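Local coordinates for alpha-fucosidase (Bifidobacterium bifidum, PDB 2EAB), which forms the catalytic domain of a longer membrane-associated protein and probably releases alpha-1,2-linked L-fucose from glycans by hydrolysis, at residues K314-T317 and A318-A322; G575-Y578 and E579-V583; F787-T790 and A791-Y795. All coordinates share one frame; numbering follows the deposited sequence.

Contact 1. Residues K314-T317 and A318-A322; sequences KGYT and AVKKA
The Y316 ring and the K320 chain run abreast on the first turn of helix 316-331, where the chain has just left helix 297-314. G315 is the hinge and the N-cap residue: its phi is positive, a conformation that suits a residue without a CB. The helix opens with regular i to i+4 bonds, V319 N to G315 O at 3.0 Å and K320 N to Y316 O at 2.8 Å. A318 N lies in the first turn, and a water takes its hydrogen while giving one back to K314 O, stitching the end of one helix to the start of the next.

The side chains tell the rest. The Y316 ring swings out opposite its own backbone N (chi1 169°) and K320, its chain extended, follows it along the flank of the helix that faces the sheet. K320 CB sits over one face of the ring, while farther along CD comes to 3.3 Å from Y316 OH. Both ends lie against the nine-stranded sheet: E181 of strand 176-185 takes the Y316 hydroxyl and pairs with the K320 ammonium, which D11, near the start of the chain, also meets; R194 adds a cation-pi contact to the ring. Such acidic company probably keeps the lysine charged.

On the next flank V319 faces F183 and V192 of the same sheet. Its CG1 is anti to the backbone N, which leaves CG2 beside that nitrogen and brings it to 3.9 Å from K314 CB. The ammonium and the phenol also touch directly, K320 NZ giving a weak hydrogen bond of 3.3 Å to Y316 OH.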
loop_
_atom_site.group_PDB
_atom_site.type_symbol
_atom_site.label_atom_id
_atom_site.label_comp_id
_atom_site.label_asym_id
_atom_site.label_seq_id
_atom_site.Cartn_x
_atom_site.Cartn_y
_atom_site.Cartn_z
ATOM N N LYS A 314 18.768 23.905 -15.720
ATOM C CA LYS A 314 19.450 22.638 -15.992
ATOM C C LYS A 314 19.216 22.161 -17.422
ATOM O O LYS A 314 20.118 21.606 -18.056
ATOM C CB LYS A 314 19.013 21.561 -14.995
ATOM C CG LYS A 314 19.642 21.721 -13.630
ATOM C CD LYS A 314 19.363 20.530 -12.734
ATOM C CE LYS A 314 19.902 20.787 -11.339
ATOM N NZ LYS A 314 19.663 19.649 -10.409
ATOM N N GLY A 315 18.005 22.380 -17.925
ATOM C CA GLY A 315 17.665 22.025 -19.298
ATOM C C GLY A 315 17.082 20.634 -19.437
ATOM O O GLY A 315 17.309 19.762 -18.590
ATOM N N TYR A 316 16.346 20.430 -20.525
ATOM C CA TYR A 316 15.609 19.194 -20.768
ATOM C C TYR A 316 16.474 17.933 -20.727
ATOM O O TYR A 316 16.127 16.959 -20.047
ATOM C CB TYR A 316 14.857 19.288 -22.096
ATOM C CG TYR A 316 14.279 17.977 -22.575
ATOM C CD1 TYR A 316 13.153 17.420 -21.961
ATOM C CD2 TYR A 316 14.859 17.290 -23.642
ATOM C CE1 TYR A 316 12.623 16.214 -22.398
ATOM C CE2 TYR A 316 14.334 16.086 -24.089
ATOM C CZ TYR A 316 13.217 15.555 -23.464
ATOM O OH TYR A 316 12.699 14.367 -23.913
ATOM N N THR A 317 17.589 17.944 -21.456
ATOM C CA THR A 317 18.454 16.767 -21.550
ATOM C C THR A 317 18.931 16.304 -20.170
ATOM O O THR A 317 18.827 15.117 -19.835
ATOM C CB THR A 317 19.653 17.019 -22.496
ATOM O OG1 THR A 317 19.160 17.356 -23.797
ATOM C CG2 THR A 317 20.540 15.779 -22.606
ATOM N N ALA A 318 19.430 17.244 -19.374
ATOM C CA ALA A 318 19.944 16.940 -18.043
ATOM C C ALA A 318 18.848 16.509 -17.066
ATOM O O ALA A 318 19.048 15.584 -16.275
ATOM C CB ALA A 318 20.712 18.124 -17.489
ATOM N N VAL A 319 17.701 17.185 -17.114
ATOM C CA VAL A 319 16.565 16.841 -16.252
ATOM C C VAL A 319 16.042 15.441 -16.590
ATOM O O VAL A 319 15.779 14.635 -15.690
ATOM C CB VAL A 319 15.441 17.912 -16.325
ATOM C CG1 VAL A 319 14.166 17.435 -15.626
ATOM C CG2 VAL A 319 15.921 19.218 -15.708
ATOM N N LYS A 320 15.926 15.142 -17.882
ATOM C CA LYS A 320 15.492 13.817 -18.321
ATOM C C LYS A 320 16.474 12.723 -17.900
ATOM O O LYS A 320 16.053 11.677 -17.403
ATOM C CB LYS A 320 15.270 13.783 -19.837
ATOM C CG LYS A 320 14.815 12.430 -20.367
ATOM C CD LYS A 320 14.481 12.497 -21.841
ATOM C CE LYS A 320 14.146 11.124 -22.396
ATOM N NZ LYS A 320 13.712 11.192 -23.816
ATOM N N LYS A 321 17.771 12.964 -18.095
ATOM C CA LYS A 321 18.800 11.991 -17.715
ATOM C C LYS A 321 18.737 11.669 -16.225
ATOM O O LYS A 321 18.712 10.500 -15.838
ATOM C CB LYS A 321 20.202 12.482 -18.091
ATOM C CG LYS A 321 21.305 11.492 -17.732
ATOM C CD LYS A 321 22.692 12.073 -17.954
ATOM C CE LYS A 321 23.774 11.038 -17.679
ATOM N NZ LYS A 321 23.885 10.681 -16.233
ATOM N N ALA A 322 18.714 12.711 -15.400
ATOM C CA ALA A 322 18.654 12.546 -13.949
ATOM C C ALA A 322 17.389 11.809 -13.531
ATOM O O ALA A 322 17.425 10.972 -12.621
ATOM C CB ALA A 322 18.744 13.886 -13.256
HETATM O O HOH W 1 20.256 19.947 -20.311
#

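Contact 2. Residues G575-Y578 and E579-V583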
loop_
_atom_site.group_PDB
_atom_site.type_symbol
_atom_site.label_atom_id
_atom_site.label_comp_id
_atom_site.label_asym_id
_atom_site.label_seq_id
_atom_site.Cartn_x
_atom_site.Cartn_y
_atom_site.Cartn_z
ATOM N N GLY A 575 -13.489 -9.956 22.592
ATOM C CA GLY A 575 -12.362 -10.166 21.701
ATOM C C GLY A 575 -12.771 -10.950 20.474
ATOM O O GLY A 575 -13.943 -11.295 20.293
ATOM N N ASN A 576 -11.792 -11.235 19.627
ATOM C CA ASN A 576 -11.969 -12.104 18.469
ATOM C C ASN A 576 -10.603 -12.442 17.889
ATOM O O ASN A 576 -9.589 -11.871 18.286
ATOM C CB ASN A 576 -12.932 -11.509 17.417
ATOM C CG ASN A 576 -12.483 -10.156 16.883
ATOM O OD1 ASN A 576 -11.287 -9.852 16.807
ATOM N ND2 ASN A 576 -13.454 -9.338 16.487
ATOM N N THR A 577 -10.586 -13.370 16.946
ATOM C CA THR A 577 -9.338 -13.854 16.376
ATOM C C THR A 577 -8.613 -12.763 15.590
ATOM O O THR A 577 -7.382 -12.676 15.638
ATOM C CB THR A 577 -9.611 -15.074 15.507
ATOM O OG1 THR A 577 -10.262 -16.053 16.324
ATOM C CG2 THR A 577 -8.324 -15.658 14.923
ATOM N N TYR A 578 -9.380 -11.928 14.889
ATOM C CA TYR A 578 -8.855 -10.776 14.165
ATOM C C TYR A 578 -7.971 -9.905 15.075
ATOM O O TYR A 578 -6.769 -9.731 14.825
ATOM C CB TYR A 578 -10.040 -10.005 13.554
ATOM C CG TYR A 578 -9.811 -8.536 13.293
ATOM C CD1 TYR A 578 -8.879 -8.100 12.353
ATOM C CD2 TYR A 578 -10.556 -7.577 13.976
ATOM C CE1 TYR A 578 -8.671 -6.737 12.126
ATOM C CE2 TYR A 578 -10.361 -6.224 13.756
ATOM C CZ TYR A 578 -9.425 -5.808 12.833
ATOM O OH TYR A 578 -9.244 -4.452 12.659
ATOM N N GLU A 579 -8.545 -9.403 16.165
ATOM C CA GLU A 579 -7.788 -8.502 17.036
ATOM C C GLU A 579 -6.691 -9.210 17.818
ATOM O O GLU A 579 -5.591 -8.677 17.963
ATOM C CB GLU A 579 -8.705 -7.732 17.986
ATOM C CG GLU A 579 -9.592 -6.719 17.277
ATOM C CD GLU A 579 -10.079 -5.587 18.172
ATOM O OE1 GLU A 579 -9.881 -5.639 19.403
ATOM O OE2 GLU A 579 -10.681 -4.632 17.635
ATOM N N SER A 580 -6.981 -10.407 18.321
ATOM C CA SER A 580 -5.968 -11.148 19.068
ATOM C C SER A 580 -4.780 -11.541 18.206
ATOM O O SER A 580 -3.644 -11.509 18.681
ATOM C CB SER A 580 -6.562 -12.366 19.768
ATOM O OG SER A 580 -7.422 -11.939 20.806
ATOM N N SER A 581 -5.029 -11.888 16.946
ATOM C CA SER A 581 -3.931 -12.220 16.036
ATOM C C SER A 581 -3.036 -11.012 15.811
ATOM O O SER A 581 -1.805 -11.135 15.780
ATOM C CB SER A 581 -4.456 -12.739 14.699
ATOM O OG SER A 581 -5.126 -13.974 14.872
ATOM N N LEU A 582 -3.660 -9.846 15.665
ATOM C CA LEU A 582 -2.914 -8.613 15.454
ATOM C C LEU A 582 -2.125 -8.201 16.695
ATOM O O LEU A 582 -0.964 -7.794 16.595
ATOM C CB LEU A 582 -3.842 -7.481 15.014
ATOM C CG LEU A 582 -4.377 -7.615 13.587
ATOM C CD1 LEU A 582 -5.383 -6.519 13.307
ATOM C CD2 LEU A 582 -3.256 -7.595 12.555
ATOM N N VAL A 583 -2.742 -8.295 17.869
ATOM C CA VAL A 583 -2.043 -7.904 19.095
ATOM C C VAL A 583 -0.909 -8.884 19.406
ATOM O O VAL A 583 0.180 -8.468 19.813
ATOM C CB VAL A 583 -3.018 -7.704 20.279
ATOM C CG1 VAL A 583 -2.261 -7.451 21.587
ATOM C CG2 VAL A 583 -3.945 -6.533 19.981
HETATM O O HOH W 2 -9.574 -3.289 15.510
#
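N576 and E579 meet through a side-chain-to-backbone bond that starts helix 577-596. N576 OD1 accepts from E579 N at 2.9 Å, nearly straight at 173°. The asparagine reaches it because CG is folded between its own backbone N and carbonyl carbon (chi1 59°), which turns the amide back over the first turn. N576 O is used as well, taking S580 N.

Among the other polar bonds, T577 O is gripped twice by S581. S581 N comes to it at 2.8 Å and S581 OG at 2.7 Å, from opposite faces of the carbonyl plane, so the serine hydroxyl is spent on the helix itself. T577 OG1 turns to K651 O.

Apolar packing belongs to Y578. L582 CD1 approaches the ring obliquely, 3.5 Å from Y578 CE1, and by the CD2 side E579 CG lies 3.5 Å from Y578 CD2. Both come from the same side of the ring plane, so the two following side chains share one side of the ring.

A water joins the outer ends, donating to Y578 OH and at 2.7 Å to E579 OE2. Beyond it the phenol bonds to N422 and E579 OE1 to T560. With Y578 cut back to an alanine, L582 CD1 and E579 CG would probably lose the ring they rest on, and the bridging water and N422 their phenol.

All of this is buried in the catalytic domain, with a bound ethanediol, probably from the crystallisation liquor, about 4 Å from the Y578 side chain. The pattern is that of an asparagine N-cap, closing the first turn of a buried helix.

Contact 3. Residues F787-T790 and A791-Y795; sequences FTDT and AGKKY
D789 and Y795 meet through OD2 and the phenol, across the end of the hairpin made by strands 786-788 and 794-796. With F787 they have the most surface buried by the contact.

D789 works the turn. Residues D789 to G792 form a type I turn followed by a G1 bulge: G792 N bonds to D789 O, and D789 N bonds to K793 O at 2.9 Å, while G792 takes a positive phi at which there is no room for a CB beside the preceding carbonyl. The aspartate side chain takes the crowded position between its own N and carbonyl carbon (chi1 72°), which folds the carboxylate over the loop. OD1 there accepts K793 N at 2.9 Å, from above the carboxylate plane, and more weakly A791 N. The other oxygen accepts from the phenol, Y795 OH giving its proton to D789 OD2 at 3.0 Å. Seen from the tyrosine, OD2 lies in the ring plane, at the edge.

Y795 and F787 form the antiparallel hydrogen-bonded pair, Y795 N to F787 O at 2.8 Å and F787 N to Y795 O at 3.0 Å. Their side chains run alongside each other on one face, touching at F787 CD2 and Y795 CD2, 3.8 Å apart. This face packs on V873 and L881, neighbours from strands 871-874 and 880-884. T788 and K794 occupy the other face, where K794 NZ donates to T788 OG1 at 2.8 Å.

One aspartate thus gathers K793 N, more weakly A791 N, and a phenol on its two oxygens. These donors would probably steady its negative charge, and they tie the loop to the far strand at the same time: OD1 fixes the turn and OD2 the tyrosine that follows it.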
loop_
_atom_site.group_PDB
_atom_site.type_symbol
_atom_site.label_atom_id
_atom_site.label_comp_id
_atom_site.label_asym_id
_atom_site.label_seq_id
_atom_site.Cartn_x
_atom_site.Cartn_y
_atom_site.Cartn_z
ATOM N N PHE A 787 11.440 -22.364 11.248
ATOM C CA PHE A 787 11.670 -23.795 11.061
ATOM C C PHE A 787 12.199 -24.366 12.366
ATOM O O PHE A 787 13.015 -23.733 13.044
ATOM C CB PHE A 787 12.718 -23.954 9.958
ATOM C CG PHE A 787 13.000 -25.376 9.534
ATOM C CD1 PHE A 787 12.362 -25.922 8.428
ATOM C CD2 PHE A 787 13.978 -26.128 10.182
ATOM C CE1 PHE A 787 12.667 -27.211 8.001
ATOM C CE2 PHE A 787 14.285 -27.417 9.761
ATOM C CZ PHE A 787 13.629 -27.956 8.670
ATOM N N THR A 788 11.736 -25.561 12.717
ATOM C CA THR A 788 12.247 -26.256 13.897
ATOM C C THR A 788 12.744 -27.625 13.477
ATOM O O THR A 788 11.956 -28.454 13.022
ATOM C CB THR A 788 11.169 -26.414 14.987
ATOM O OG1 THR A 788 10.630 -25.128 15.306
ATOM C CG2 THR A 788 11.759 -27.033 16.252
ATOM N N ASP A 789 14.046 -27.869 13.615
ATOM C CA ASP A 789 14.566 -29.184 13.254
ATOM C C ASP A 789 14.229 -30.209 14.338
ATOM O O ASP A 789 13.716 -29.848 15.394
ATOM C CB ASP A 789 16.058 -29.156 12.850
ATOM C CG ASP A 789 17.009 -28.934 14.012
ATOM O OD1 ASP A 789 16.656 -29.179 15.183
ATOM O OD2 ASP A 789 18.151 -28.507 13.732
ATOM N N THR A 790 14.485 -31.488 14.075
ATOM C CA THR A 790 14.074 -32.531 15.027
ATOM C C THR A 790 14.849 -32.488 16.350
ATOM O O THR A 790 14.406 -33.064 17.348
ATOM C CB THR A 790 14.156 -33.945 14.429
ATOM O OG1 THR A 790 15.493 -34.193 13.994
ATOM C CG2 THR A 790 13.205 -34.105 13.254
ATOM N N ALA A 791 15.992 -31.801 16.358
ATOM C CA ALA A 791 16.778 -31.596 17.578
ATOM C C ALA A 791 16.242 -30.427 18.410
ATOM O O ALA A 791 16.697 -30.193 19.532
ATOM C CB ALA A 791 18.241 -31.378 17.232
ATOM N N GLY A 792 15.275 -29.694 17.857
ATOM C CA GLY A 792 14.653 -28.566 18.545
ATOM C C GLY A 792 15.225 -27.206 18.195
ATOM O O GLY A 792 14.785 -26.194 18.742
ATOM N N LYS A 793 16.192 -27.168 17.286
ATOM C CA LYS A 793 16.813 -25.905 16.897
ATOM C C LYS A 793 15.892 -25.109 15.980
ATOM O O LYS A 793 15.302 -25.657 15.046
ATOM C CB LYS A 793 18.165 -26.154 16.230
ATOM C CG LYS A 793 18.918 -24.903 15.796
ATOM C CD LYS A 793 19.408 -24.059 16.963
ATOM C CE LYS A 793 20.230 -22.871 16.479
ATOM N NZ LYS A 793 19.449 -21.943 15.606
ATOM N N LYS A 794 15.774 -23.813 16.263
ATOM C CA LYS A 794 14.895 -22.935 15.501
ATOM C C LYS A 794 15.662 -22.022 14.551
ATOM O O LYS A 794 16.745 -21.521 14.880
ATOM C CB LYS A 794 13.979 -22.141 16.437
ATOM C CG LYS A 794 12.964 -23.051 17.130
ATOM C CD LYS A 794 11.973 -22.314 18.000
ATOM C CE LYS A 794 11.031 -23.292 18.692
ATOM N NZ LYS A 794 10.047 -23.925 17.765
ATOM N N TYR A 795 15.095 -21.829 13.364
ATOM C CA TYR A 795 15.656 -20.932 12.360
ATOM C C TYR A 795 14.554 -19.958 11.987
ATOM O O TYR A 795 13.579 -20.319 11.324
ATOM C CB TYR A 795 16.184 -21.711 11.149
ATOM C CG TYR A 795 17.089 -22.856 11.552
ATOM C CD1 TYR A 795 18.476 -22.728 11.536
ATOM C CD2 TYR A 795 16.544 -24.067 11.987
ATOM C CE1 TYR A 795 19.295 -23.794 11.941
ATOM C CE2 TYR A 795 17.344 -25.123 12.387
ATOM C CZ TYR A 795 18.711 -24.978 12.355
ATOM O OH TYR A 795 19.493 -26.035 12.752
#

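In the fold
The three contacts follow one another along the chain. Contacts 1 and 2 both fall in the family 95 catalytic range, contact 1 where helix 316-331 lies against the large N-terminal sheet; contact 3 sits where the C-terminal beta region begins. Contacts 1 and 2 are on opposite sides of the chain's centre, their centres 51 Å apart, and the centres of contacts 1 and 3 are 55 Å apart. Contacts 2 and 3 are closer, with 27 Å between centres and about 18 Å between nearest atoms. D690, a calcium-site residue whose ion is absent here, relates these two: its side chain is about 9 Å from that of S581 and about 10 Å from that of K794.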